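Local coordinates for protein peroxinectin A (PDB 6ERC) that reduces hydrogen peroxide as a secreted heme peroxidase while oxidising phenolic donors and probably also halides and thiocyanate, at residues 154-159 / 172-177; 165-170 / 250-255. All coordinates share one frame; numbering follows the deposited sequence.

Interaction 1. Residues 154-159 / 172-177; sequences VLYGNS and GEMKMT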
ATOM      1  N   VAL A 154       9.872   3.302  -4.952  1.00 59.39           N
ATOM      2  CA  VAL A 154      10.035   3.063  -3.523  1.00 59.22           C
ATOM      3  C   VAL A 154      11.506   3.086  -3.127  1.00 58.61           C
ATOM      4  O   VAL A 154      11.846   3.469  -2.001  1.00 58.46           O
ATOM      5  CB  VAL A 154       9.362   1.728  -3.143  1.00 58.89           C
ATOM      6  CG1 VAL A 154       9.966   0.576  -3.937  1.00 58.84           C
ATOM      7  CG2 VAL A 154       9.476   1.475  -1.650  1.00 58.16           C
ATOM      8  N   LEU A 155      12.400   2.676  -4.026  1.00 60.19           N
ATOM      9  CA  LEU A 155      13.830   2.665  -3.732  1.00 60.36           C
ATOM     10  C   LEU A 155      14.565   3.880  -4.274  1.00 58.40           C
ATOM     11  O   LEU A 155      15.426   4.431  -3.583  1.00 57.74           O
ATOM     12  CB  LEU A 155      14.485   1.403  -4.303  1.00 60.93           C
ATOM     13  CG  LEU A 155      14.010   0.049  -3.769  1.00 60.11           C
ATOM     14  CD1 LEU A 155      14.814  -1.051  -4.421  1.00 59.92           C
ATOM     15  CD2 LEU A 155      14.120  -0.040  -2.250  1.00 59.50           C
ATOM     16  N   TYR A 156      14.242   4.319  -5.488  1.00 57.71           N
ATOM     17  CA  TYR A 156      15.056   5.297  -6.197  1.00 61.04           C
ATOM     18  C   TYR A 156      14.459   6.697  -6.210  1.00 60.97           C
ATOM     19  O   TYR A 156      15.106   7.621  -6.715  1.00 61.24           O
ATOM     20  CB  TYR A 156      15.294   4.816  -7.632  1.00 62.11           C
ATOM     21  CG  TYR A 156      15.710   3.364  -7.695  1.00 60.90           C
ATOM     22  CD1 TYR A 156      16.993   2.976  -7.333  1.00 60.13           C
ATOM     23  CD2 TYR A 156      14.816   2.380  -8.097  1.00 60.32           C
ATOM     24  CE1 TYR A 156      17.378   1.650  -7.380  1.00 60.60           C
ATOM     25  CE2 TYR A 156      15.192   1.052  -8.146  1.00 59.74           C
ATOM     26  CZ  TYR A 156      16.475   0.691  -7.788  1.00 59.67           C
ATOM     27  OH  TYR A 156      16.857  -0.629  -7.834  1.00 57.73           O
ATOM     28  N   GLY A 157      13.260   6.884  -5.667  1.00 61.00           N
ATOM     29  CA  GLY A 157      12.658   8.201  -5.607  1.00 60.58           C
ATOM     30  C   GLY A 157      11.892   8.550  -6.865  1.00 61.12           C
ATOM     31  O   GLY A 157      11.884   7.828  -7.866  1.00 60.63           O
ATOM     32  N   ASN A 158      11.234   9.709  -6.809  1.00 62.13           N
ATOM     33  CA  ASN A 158      10.302  10.127  -7.846  1.00 61.63           C
ATOM     34  C   ASN A 158      10.896  11.154  -8.808  1.00 62.37           C
ATOM     35  O   ASN A 158      10.144  11.811  -9.533  1.00 63.42           O
ATOM     36  CB  ASN A 158       9.029  10.688  -7.207  1.00 62.18           C
ATOM     37  CG  ASN A 158       8.269   9.646  -6.405  1.00 61.75           C
ATOM     38  OD1 ASN A 158       8.255   9.686  -5.177  1.00 61.79           O
ATOM     39  ND2 ASN A 158       7.625   8.710  -7.100  1.00 61.44           N
ATOM     40  N   SER A 159      12.218  11.303  -8.843  1.00 62.50           N
ATOM     41  CA  SER A 159      12.840  12.238  -9.774  1.00 61.60           C
ATOM     42  C   SER A 159      14.332  11.950  -9.845  1.00 62.71           C
ATOM     43  O   SER A 159      14.866  11.136  -9.087  1.00 61.79           O
ATOM     44  CB  SER A 159      12.595  13.690  -9.363  1.00 61.70           C
ATOM     45  OG  SER A 159      13.238  13.986  -8.137  1.00 61.20           O
ATOM     46  N   GLY A 172      27.704   2.365  -9.406  1.00 65.16           N
ATOM     47  CA  GLY A 172      26.271   2.251  -9.601  1.00 65.31           C
ATOM     48  C   GLY A 172      25.511   1.763  -8.388  1.00 63.37           C
ATOM     49  O   GLY A 172      24.433   1.180  -8.537  1.00 61.08           O
ATOM     50  N   GLU A 173      26.035   1.996  -7.192  1.00 63.35           N
ATOM     51  CA  GLU A 173      25.468   1.447  -5.971  1.00 64.15           C
ATOM     52  C   GLU A 173      24.615   2.483  -5.246  1.00 63.56           C
ATOM     53  O   GLU A 173      24.672   3.684  -5.526  1.00 61.61           O
ATOM     54  CB  GLU A 173      26.579   0.942  -5.046  1.00 63.23           C
ATOM     55  CG  GLU A 173      27.416  -0.170  -5.654  1.00 64.85           C
ATOM     56  CD  GLU A 173      28.473  -0.702  -4.705  1.00 66.15           C
ATOM     57  OE1 GLU A 173      28.158  -0.894  -3.511  1.00 65.13           O
ATOM     58  OE2 GLU A 173      29.621  -0.924  -5.152  1.00 65.43           O
ATOM     59  N   MET A 174      23.813   1.992  -4.305  1.00 62.09           N
ATOM     60  CA  MET A 174      22.974   2.828  -3.458  1.00 61.41           C
ATOM     61  C   MET A 174      23.684   3.109  -2.139  1.00 60.47           C
ATOM     62  O   MET A 174      24.368   2.238  -1.597  1.00 61.51           O
ATOM     63  CB  MET A 174      21.630   2.153  -3.180  1.00 60.77           C
ATOM     64  CG  MET A 174      20.768   1.921  -4.409  1.00 60.49           C
ATOM     65  SD  MET A 174      20.228   3.446  -5.206  1.00 59.67           S
ATOM     66  CE  MET A 174      19.092   4.088  -3.978  1.00 60.50           C
ATOM     67  N   LYS A 175      23.510   4.324  -1.622  1.00 61.29           N
ATOM     68  CA  LYS A 175      24.040   4.648  -0.305  1.00 62.02           C
ATOM     69  C   LYS A 175      23.495   3.675   0.734  1.00 61.23           C
ATOM     70  O   LYS A 175      22.358   3.203   0.644  1.00 59.86           O
ATOM     71  CB  LYS A 175      23.679   6.081   0.091  1.00 63.17           C
ATOM     72  CG  LYS A 175      24.389   7.163  -0.707  1.00 64.51           C
ATOM     73  CD  LYS A 175      24.009   8.552  -0.198  1.00 63.95           C
ATOM     74  CE  LYS A 175      24.687   9.652  -0.997  1.00 65.42           C
ATOM     75  NZ  LYS A 175      24.210  11.005  -0.596  1.00 66.16           N
ATOM     76  N   MET A 176      24.318   3.382   1.734  1.00 62.59           N
ATOM     77  CA  MET A 176      23.984   2.367   2.718  1.00 61.48           C
ATOM     78  C   MET A 176      24.661   2.719   4.033  1.00 63.23           C
ATOM     79  O   MET A 176      25.687   3.407   4.055  1.00 64.62           O
ATOM     80  CB  MET A 176      24.426   0.979   2.240  1.00 61.40           C
ATOM     81  CG  MET A 176      23.440  -0.146   2.508  1.00 61.86           C
ATOM     82  SD  MET A 176      21.804   0.104   1.788  1.00 57.75           S
ATOM     83  CE  MET A 176      22.208   0.248   0.054  1.00 62.07           C
ATOM     84  N   THR A 177      24.073   2.248   5.130  1.00 61.00           N
ATOM     85  CA  THR A 177      24.658   2.389   6.459  1.00 62.29           C
ATOM     86  C   THR A 177      25.261   1.045   6.849  1.00 61.30           C
ATOM     87  O   THR A 177      24.532   0.099   7.165  1.00 60.85           O
ATOM     88  CB  THR A 177      23.610   2.836   7.481  1.00 61.50           C
ATOM     89  OG1 THR A 177      23.025   4.077   7.067  1.00 62.07           O
ATOM     90  CG2 THR A 177      24.241   3.019   8.858  1.00 61.48           C
TER
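A Met-aromatic contact between Met174 and Tyr156 joins the end of the short helix 153-156 to the loop that leads into strand 177-179. The sulfur meets the ring and the methyl meets the helix backbone. Met174 SD lies 3.9 Å from Tyr156 CD1 and 4.0 Å from Tyr156 CE1. It sits at the ring edge, near the ring plane: SD is 5.0 Å from the centroid of the Tyr156 ring and 79° off its normal. The two side chains cross at about a right angle. Met174 is folded, with bends at chi2 (-65°) and chi3 (-69°), and this turns its methyl back toward the helix. Met174 CE thus reaches the carbonyl oxygen of Leu155, with CE to O at 3.7 Å. Leu155 also packs on the tyrosine itself: its CB lies over the centre of one face of the Tyr156 ring, 3.8 Å above the plane. Elsewhere Tyr156 meets the ring of Phe251 with the planes roughly perpendicular, and Ile258 of helix 247-275 touches both Leu155 and Tyr156. Met174 also packs against His231 of helix 218-241, and its backbone N is bonded to Asn232 of that helix. With an alanine here, the CD1-CE1 edge of Tyr156 would probably lose its sulfur partner and a gap would open between helix end and loop. The contact is buried and rests mainly on van der Waals packing. The polarisable sulfur meets the slightly positive C-H edge of the ring, which is likely to add a weak electrostatic attraction.

Interaction 2. Residues 165-170 / 250-255; sequences NLRSLS and VFQQSR
Arg167 lays its guanidinium flat on the ring of Phe251, a cation-pi stack. Arg167 CZ is 4.0 Å from the centroid of the Phe251 ring, and the two planes are tilted by 23°. The overlap is offset. Arg167 NH1 sits over the ring rim, at 3.1 Å from Phe251 CD2. The arginine chain adds a CH-pi contact over the same face, with Arg167 CD 3.9 Å from the Phe251 centroid. The bend at chi3 (-100°) lets both CD and the guanidinium lie over the ring. The stack ties the loop just past helix 160-166 to the long helix 247-275 of this animal heme peroxidase fold. Arg255 CB, one turn further along that helix, lies over the opposite face of Phe251.

Salt bridges hold the charged end of Arg167. Its NH2 pairs with Asp247 and Glu248, and this probably fixes the rotation of the guanidinium over the ring.

Hydrogen bonds involve the residues next to Phe251. Gln252 NE2 lies at the ring edge, in plane, and is bonded to Glu248 and Tyr7. The other end of that amide takes a fairly straight bond from Arg255 NE to Gln252 OE1 (3.2 Å). Val250 O is gripped twice by Ser254, whose OG (2.8 Å) and backbone N (2.9 Å) reach it from opposite faces of the carbonyl plane.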
ATOM      1  N   ASN A 165      20.736  11.571  -5.031  1.00 63.97           N
ATOM      2  CA  ASN A 165      21.137  11.787  -3.647  1.00 63.58           C
ATOM      3  C   ASN A 165      21.084  10.507  -2.827  1.00 62.54           C
ATOM      4  O   ASN A 165      21.819  10.381  -1.841  1.00 62.05           O
ATOM      5  CB  ASN A 165      20.254  12.854  -2.994  1.00 63.65           C
ATOM      6  CG  ASN A 165      20.650  14.263  -3.393  1.00 64.28           C
ATOM      7  OD1 ASN A 165      19.892  14.969  -4.054  1.00 64.88           O
ATOM      8  ND2 ASN A 165      21.844  14.679  -2.990  1.00 66.10           N
ATOM      9  N   LEU A 166      20.239   9.551  -3.219  1.00 63.72           N
ATOM     10  CA  LEU A 166      20.149   8.281  -2.508  1.00 64.02           C
ATOM     11  C   LEU A 166      21.227   7.288  -2.925  1.00 62.93           C
ATOM     12  O   LEU A 166      21.446   6.302  -2.213  1.00 61.94           O
ATOM     13  CB  LEU A 166      18.775   7.644  -2.730  1.00 60.91           C
ATOM     14  CG  LEU A 166      17.632   8.144  -1.848  1.00 62.32           C
ATOM     15  CD1 LEU A 166      16.306   7.567  -2.327  1.00 61.67           C
ATOM     16  CD2 LEU A 166      17.867   7.786  -0.385  1.00 62.01           C
ATOM     17  N   ARG A 167      21.895   7.515  -4.050  1.00 62.79           N
ATOM     18  CA  ARG A 167      22.882   6.579  -4.563  1.00 64.37           C
ATOM     19  C   ARG A 167      24.287   7.137  -4.378  1.00 63.42           C
ATOM     20  O   ARG A 167      24.496   8.354  -4.369  1.00 62.82           O
ATOM     21  CB  ARG A 167      22.628   6.260  -6.041  1.00 64.00           C
ATOM     22  CG  ARG A 167      22.502   7.477  -6.933  1.00 64.19           C
ATOM     23  CD  ARG A 167      22.059   7.100  -8.337  1.00 63.35           C
ATOM     24  NE  ARG A 167      23.185   7.046  -9.262  1.00 65.47           N
ATOM     25  CZ  ARG A 167      23.070   7.067 -10.587  1.00 64.97           C
ATOM     26  NH1 ARG A 167      21.875   7.139 -11.159  1.00 65.53           N
ATOM     27  NH2 ARG A 167      24.155   7.020 -11.342  1.00 65.53           N
ATOM     28  N   SER A 168      25.249   6.224  -4.226  1.00 63.52           N
ATOM     29  CA  SER A 168      26.622   6.616  -3.929  1.00 65.74           C
ATOM     30  C   SER A 168      27.317   7.256  -5.120  1.00 64.65           C
ATOM     31  O   SER A 168      28.320   7.951  -4.929  1.00 66.78           O
ATOM     32  CB  SER A 168      27.429   5.402  -3.466  1.00 65.35           C
ATOM     33  OG  SER A 168      27.518   4.426  -4.489  1.00 65.90           O
ATOM     34  N   LEU A 169      26.814   7.047  -6.335  1.00 64.10           N
ATOM     35  CA  LEU A 169      27.450   7.534  -7.554  1.00 66.48           C
ATOM     36  C   LEU A 169      28.806   6.879  -7.791  1.00 67.03           C
ATOM     37  O   LEU A 169      29.670   7.455  -8.460  1.00 66.16           O
ATOM     38  CB  LEU A 169      27.599   9.060  -7.529  1.00 67.20           C
ATOM     39  CG  LEU A 169      26.321   9.855  -7.247  1.00 65.45           C
ATOM     40  CD1 LEU A 169      26.637  11.329  -7.101  1.00 67.10           C
ATOM     41  CD2 LEU A 169      25.292   9.646  -8.342  1.00 64.88           C
ATOM     42  N   SER A 170      29.001   5.681  -7.248  1.00 66.81           N
ATOM     43  CA  SER A 170      30.238   4.926  -7.406  1.00 67.21           C
ATOM     44  C   SER A 170      29.857   3.471  -7.607  1.00 67.83           C
ATOM     45  O   SER A 170      29.145   2.898  -6.777  1.00 66.73           O
ATOM     46  CB  SER A 170      31.147   5.082  -6.183  1.00 68.41           C
ATOM     47  OG  SER A 170      31.390   6.449  -5.894  1.00 69.94           O
ATOM     48  N   VAL A 250      25.880   1.162 -14.748  1.00 64.57           N
ATOM     49  CA  VAL A 250      25.745   0.073 -13.787  1.00 63.87           C
ATOM     50  C   VAL A 250      24.494   0.270 -12.945  1.00 64.54           C
ATOM     51  O   VAL A 250      23.761  -0.685 -12.659  1.00 63.33           O
ATOM     52  CB  VAL A 250      27.005  -0.031 -12.908  1.00 64.87           C
ATOM     53  CG1 VAL A 250      26.848  -1.142 -11.876  1.00 64.40           C
ATOM     54  CG2 VAL A 250      28.232  -0.281 -13.767  1.00 65.46           C
ATOM     55  N   PHE A 251      24.226   1.512 -12.535  1.00 65.37           N
ATOM     56  CA  PHE A 251      23.037   1.784 -11.737  1.00 62.37           C
ATOM     57  C   PHE A 251      21.772   1.414 -12.500  1.00 61.96           C
ATOM     58  O   PHE A 251      20.924   0.670 -11.994  1.00 61.14           O
ATOM     59  CB  PHE A 251      23.000   3.255 -11.328  1.00 62.94           C
ATOM     60  CG  PHE A 251      21.680   3.680 -10.762  1.00 63.55           C
ATOM     61  CD1 PHE A 251      21.387   3.466  -9.428  1.00 63.29           C
ATOM     62  CD2 PHE A 251      20.722   4.270 -11.569  1.00 62.82           C
ATOM     63  CE1 PHE A 251      20.169   3.843  -8.906  1.00 62.39           C
ATOM     64  CE2 PHE A 251      19.504   4.648 -11.053  1.00 62.47           C
ATOM     65  CZ  PHE A 251      19.226   4.435  -9.721  1.00 62.18           C
ATOM     66  N   GLN A 252      21.625   1.928 -13.723  1.00 61.55           N
ATOM     67  CA  GLN A 252      20.405   1.687 -14.487  1.00 61.24           C
ATOM     68  C   GLN A 252      20.186   0.198 -14.722  1.00 60.91           C
ATOM     69  O   GLN A 252      19.077  -0.314 -14.538  1.00 62.23           O
ATOM     70  CB  GLN A 252      20.459   2.445 -15.815  1.00 61.91           C
ATOM     71  CG  GLN A 252      20.453   3.962 -15.668  1.00 63.09           C
ATOM     72  CD  GLN A 252      19.247   4.481 -14.905  1.00 61.93           C
ATOM     73  OE1 GLN A 252      18.244   3.782 -14.746  1.00 61.00           O
ATOM     74  NE2 GLN A 252      19.344   5.712 -14.422  1.00 61.86           N
ATOM     75  N   GLN A 253      21.234  -0.517 -15.132  1.00 62.31           N
ATOM     76  CA  GLN A 253      21.113  -1.961 -15.312  1.00 61.82           C
ATOM     77  C   GLN A 253      20.721  -2.642 -14.007  1.00 59.49           C
ATOM     78  O   GLN A 253      19.977  -3.629 -14.012  1.00 58.16           O
ATOM     79  CB  GLN A 253      22.426  -2.532 -15.848  1.00 62.49           C
ATOM     80  CG  GLN A 253      22.745  -2.119 -17.281  1.00 62.48           C
ATOM     81  CD  GLN A 253      21.943  -2.864 -18.349  1.00 62.15           C
ATOM     82  OE1 GLN A 253      22.101  -2.592 -19.541  1.00 62.28           O
ATOM     83  NE2 GLN A 253      21.091  -3.799 -17.936  1.00 61.16           N
ATOM     84  N   SER A 254      21.214  -2.131 -12.876  1.00 60.77           N
ATOM     85  CA  SER A 254      20.808  -2.674 -11.584  1.00 61.97           C
ATOM     86  C   SER A 254      19.382  -2.262 -11.241  1.00 60.44           C
ATOM     87  O   SER A 254      18.588  -3.087 -10.773  1.00 58.17           O
ATOM     88  CB  SER A 254      21.775  -2.216 -10.492  1.00 61.29           C
ATOM     89  OG  SER A 254      23.094  -2.654 -10.763  1.00 62.14           O
ATOM     90  N   ARG A 255      19.041  -0.990 -11.464  1.00 60.26           N
ATOM     91  CA  ARG A 255      17.667  -0.542 -11.258  1.00 60.39           C
ATOM     92  C   ARG A 255      16.692  -1.371 -12.083  1.00 60.74           C
ATOM     93  O   ARG A 255      15.619  -1.750 -11.596  1.00 57.52           O
ATOM     94  CB  ARG A 255      17.543   0.942 -11.612  1.00 60.97           C
ATOM     95  CG  ARG A 255      16.110   1.479 -11.563  1.00 60.75           C
ATOM     96  CD  ARG A 255      16.060   2.999 -11.387  1.00 61.48           C
ATOM     97  NE  ARG A 255      15.809   3.718 -12.638  1.00 61.93           N
ATOM     98  CZ  ARG A 255      14.610   4.118 -13.064  1.00 61.25           C
ATOM     99  NH1 ARG A 255      13.518   3.878 -12.349  1.00 61.28           N
ATOM    100  NH2 ARG A 255      14.500   4.767 -14.215  1.00 61.20           N
TER

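In the fold
The two interactions alternate along the chain: 154-159, 165-170, 172-177, then 250-255. Their centres lie about 7 Å apart, on the same side of the molecule. Helices 153-156 and 160-166 follow each other, and the loop 172-177 returns past the end of the second. There the backbones touch, with probable hydrogen bonds from Ser168 N to Glu173 O and from Lys175 N to Leu166 O. Phe251 joins both contacts, since it meets Tyr156 and Met174 as well as Arg167. Helix 247-275 thus borders both, and helix 218-241 touches residues of both. Together they form one buried packing region joining 153-177 to helix 247-275, with interaction 1 nearer the sodium ion.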